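Local coordinates for TT1696 protein (Thermus thermophilus, PDB 1UFB) that is of unknown function but carries a HEPN domain with a helical fold and may bind DNA, at residues E9-N14 with A38-K43. Residues are numbered along the deposited sequence; the frame is centred on the assembly and turned at random.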
ATOM      1  N   GLU A   9      -5.029   0.999 -16.328  1.00 29.19           N
ATOM      2  CA  GLU A   9      -4.916   2.418 -16.011  1.00 29.57           C
ATOM      3  C   GLU A   9      -4.357   2.532 -14.571  1.00 28.51           C
ATOM      4  O   GLU A   9      -3.460   3.312 -14.310  1.00 29.16           O
ATOM      5  CB  GLU A   9      -6.315   3.046 -16.078  1.00 34.52           C
ATOM      6  CG  GLU A   9      -6.506   4.293 -16.916  1.00 46.37           C
ATOM      7  CD  GLU A   9      -8.026   4.607 -17.172  1.00 53.29           C
ATOM      8  OE1 GLU A   9      -8.737   3.780 -17.822  1.00 53.81           O
ATOM      9  OE2 GLU A   9      -8.507   5.687 -16.707  1.00 57.12           O
ATOM     10  N   GLN A  10      -4.912   1.745 -13.649  1.00 25.61           N
ATOM     11  CA  GLN A  10      -4.439   1.743 -12.246  1.00 24.77           C
ATOM     12  C   GLN A  10      -2.984   1.300 -12.180  1.00 23.66           C
ATOM     13  O   GLN A  10      -2.196   1.857 -11.416  1.00 23.86           O
ATOM     14  CB  GLN A  10      -5.273   0.762 -11.430  1.00 22.89           C
ATOM     15  CG  GLN A  10      -4.956   0.820  -9.909  1.00 24.22           C
ATOM     16  CD  GLN A  10      -5.194   2.211  -9.315  1.00 26.09           C
ATOM     17  OE1 GLN A  10      -6.219   2.860  -9.596  1.00 28.46           O
ATOM     18  NE2 GLN A  10      -4.260   2.672  -8.451  1.00 24.90           N
ATOM     19  N   ALA A  11      -2.639   0.258 -12.956  1.00 25.48           N
ATOM     20  CA  ALA A  11      -1.256  -0.264 -12.940  1.00 24.18           C
ATOM     21  C   ALA A  11      -0.293   0.830 -13.376  1.00 24.64           C
ATOM     22  O   ALA A  11       0.764   1.039 -12.740  1.00 22.54           O
ATOM     23  CB  ALA A  11      -1.155  -1.486 -13.927  1.00 25.81           C
ATOM     24  N   ARG A  12      -0.646   1.527 -14.478  1.00 23.99           N
ATOM     25  CA  ARG A  12       0.217   2.635 -14.977  1.00 26.96           C
ATOM     26  C   ARG A  12       0.277   3.726 -13.901  1.00 26.71           C
ATOM     27  O   ARG A  12       1.339   4.300 -13.631  1.00 28.68           O
ATOM     28  CB  ARG A  12      -0.300   3.208 -16.331  1.00 28.10           C
ATOM     29  CG  ARG A  12      -0.011   2.280 -17.576  1.00 33.20           C
ATOM     30  CD  ARG A  12      -0.419   2.926 -18.905  1.00 35.92           C
ATOM     31  NE  ARG A  12      -1.875   3.180 -18.941  1.00 40.70           N
ATOM     32  CZ  ARG A  12      -2.751   2.352 -19.539  1.00 44.52           C
ATOM     33  NH1 ARG A  12      -2.278   1.250 -20.137  1.00 44.88           N
ATOM     34  NH2 ARG A  12      -4.081   2.602 -19.550  1.00 38.89           N
ATOM     35  N   HIS A  13      -0.850   4.028 -13.277  1.00 27.29           N
ATOM     36  CA  HIS A  13      -0.817   5.061 -12.200  1.00 29.55           C
ATOM     37  C   HIS A  13       0.101   4.636 -11.029  1.00 28.07           C
ATOM     38  O   HIS A  13       0.850   5.439 -10.436  1.00 26.20           O
ATOM     39  CB  HIS A  13      -2.248   5.338 -11.644  1.00 29.59           C
ATOM     40  CG  HIS A  13      -2.269   6.355 -10.527  1.00 31.52           C
ATOM     41  ND1 HIS A  13      -2.220   6.006  -9.187  1.00 33.67           N
ATOM     42  CD2 HIS A  13      -2.200   7.716 -10.553  1.00 30.77           C
ATOM     43  CE1 HIS A  13      -2.111   7.097  -8.443  1.00 26.61           C
ATOM     44  NE2 HIS A  13      -2.097   8.148  -9.244  1.00 34.42           N
ATOM     45  N   ASN A  14      -0.025   3.364 -10.638  1.00 26.22           N
ATOM     46  CA  ASN A  14       0.820   2.834  -9.560  1.00 24.51           C
ATOM     47  C   ASN A  14       2.290   2.942  -9.977  1.00 25.80           C
ATOM     48  O   ASN A  14       3.133   3.280  -9.136  1.00 23.30           O
ATOM     49  CB  ASN A  14       0.496   1.304  -9.301  1.00 22.86           C
ATOM     50  CG  ASN A  14      -0.879   1.073  -8.651  1.00 21.13           C
ATOM     51  OD1 ASN A  14      -1.367  -0.091  -8.599  1.00 22.76           O
ATOM     52  ND2 ASN A  14      -1.491   2.136  -8.109  1.00 17.95           N
ATOM     53  N   ALA A  38       2.570  -4.152 -10.855  1.00 20.01           N
ATOM     54  CA  ALA A  38       2.580  -5.485 -11.469  1.00 22.06           C
ATOM     55  C   ALA A  38       1.311  -6.283 -11.183  1.00 22.37           C
ATOM     56  O   ALA A  38       0.728  -6.947 -12.056  1.00 23.04           O
ATOM     57  CB  ALA A  38       3.818  -6.302 -10.992  1.00 22.75           C
ATOM     58  N   GLU A  39       0.869  -6.209  -9.935  1.00 20.30           N
ATOM     59  CA  GLU A  39      -0.311  -6.921  -9.503  1.00 21.50           C
ATOM     60  C   GLU A  39      -1.561  -6.447 -10.294  1.00 21.78           C
ATOM     61  O   GLU A  39      -2.385  -7.251 -10.818  1.00 23.55           O
ATOM     62  CB  GLU A  39      -0.483  -6.625  -7.962  1.00 20.61           C
ATOM     63  CG  GLU A  39      -1.591  -7.535  -7.320  1.00 21.35           C
ATOM     64  CD  GLU A  39      -2.004  -7.075  -5.923  1.00 21.35           C
ATOM     65  OE1 GLU A  39      -1.170  -7.058  -5.019  1.00 20.94           O
ATOM     66  OE2 GLU A  39      -3.193  -6.759  -5.731  1.00 20.14           O
ATOM     67  N   ALA A  40      -1.765  -5.134 -10.303  1.00 19.50           N
ATOM     68  CA  ALA A  40      -2.951  -4.543 -10.989  1.00 21.43           C
ATOM     69  C   ALA A  40      -2.920  -4.880 -12.533  1.00 22.75           C
ATOM     70  O   ALA A  40      -3.985  -5.231 -13.142  1.00 25.05           O
ATOM     71  CB  ALA A  40      -2.978  -2.975 -10.752  1.00 20.76           C
ATOM     72  N   ALA A  41      -1.731  -4.816 -13.112  1.00 23.61           N
ATOM     73  CA  ALA A  41      -1.600  -5.109 -14.564  1.00 22.97           C
ATOM     74  C   ALA A  41      -1.988  -6.541 -14.819  1.00 23.27           C
ATOM     75  O   ALA A  41      -2.766  -6.807 -15.772  1.00 26.25           O
ATOM     76  CB  ALA A  41      -0.173  -4.881 -15.047  1.00 22.50           C
ATOM     77  N   LEU A  42      -1.480  -7.490 -13.993  1.00 22.20           N
ATOM     78  CA  LEU A  42      -1.838  -8.878 -14.216  1.00 22.30           C
ATOM     79  C   LEU A  42      -3.303  -9.129 -13.925  1.00 24.20           C
ATOM     80  O   LEU A  42      -3.916  -9.896 -14.612  1.00 24.93           O
ATOM     81  CB  LEU A  42      -0.931  -9.839 -13.423  1.00 23.31           C
ATOM     82  CG  LEU A  42       0.502  -9.861 -13.979  1.00 23.42           C
ATOM     83  CD1 LEU A  42       1.436 -10.605 -13.110  1.00 18.40           C
ATOM     84  CD2 LEU A  42       0.464 -10.565 -15.381  1.00 24.51           C
ATOM     85  N   LYS A  43      -3.884  -8.480 -12.914  1.00 24.53           N
ATOM     86  CA  LYS A  43      -5.312  -8.678 -12.647  1.00 24.91           C
ATOM     87  C   LYS A  43      -6.084  -8.165 -13.895  1.00 27.14           C
ATOM     88  O   LYS A  43      -7.047  -8.777 -14.323  1.00 27.29           O
ATOM     89  CB  LYS A  43      -5.686  -7.936 -11.342  1.00 23.94           C
ATOM     90  CG  LYS A  43      -5.321  -8.829 -10.124  1.00 19.05           C
ATOM     91  CD  LYS A  43      -5.516  -8.145  -8.788  1.00 19.60           C
ATOM     92  CE  LYS A  43      -5.116  -9.150  -7.680  1.00 21.28           C
ATOM     93  NZ  LYS A  43      -5.368  -8.406  -6.305  1.00 23.24           N
TER
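Gln-10 has its CG anti to the backbone N (chi1 -173°), and its amide end leads away from helix 27-48. Asn-14, one turn on, has its CG anti to the carbonyl carbon (chi1 -70°), and its CA-CB bond points toward that helix. Both flank an alanine-on-alanine contact between antiparallel helices of the HEPN domain. Helix 4-24 runs back along helix 27-48, and the N-to-C directions of the two short segments differ by 166°, close to antiparallel. Their axes come within 7.7 Å, a close approach that small side chains permit. Ala-11 sits at the centre, with its CA 5.0 Å from the CA of Ala-40. Its methyl lies against the backbone of the other helix, where Ala-11 CB is 3.5 Å from Ala-41 N. The methyl of Ala-40 points back at helix 4-24, with its CB 3.9 Å from Ala-11 CA. Ala-41 adds its own methyl beside that of Ala-11, CB to CB at 3.7 Å. All five touching residues are buried, and the alanine methyls make the closest contacts. Leu-120 of helix 106-126 packs on both Ala-11 and Ala-41, and Trp-7, earlier on helix 4-24, packs on Ala-40.

The polar groups turn to other partners. Gln-10 OE1 accepts a hydrogen bond from the backbone N of Ala-101 of the second subunit, so its amide oxygen bonds across the subunit interface. Glu-39 and Lys-43 lie one turn apart on the same helix and form a salt bridge. Glu-39 OE2 also bonds the hydroxyl of Tyr-91 of the second subunit and Lys-43 NZ the carbonyl of Gly-55, which probably helps stabilise both charged forms. Lys-43 NZ stands 2.8 Å from Glu-39 OE2 and meets it from above the carboxylate plane, 43° out of it.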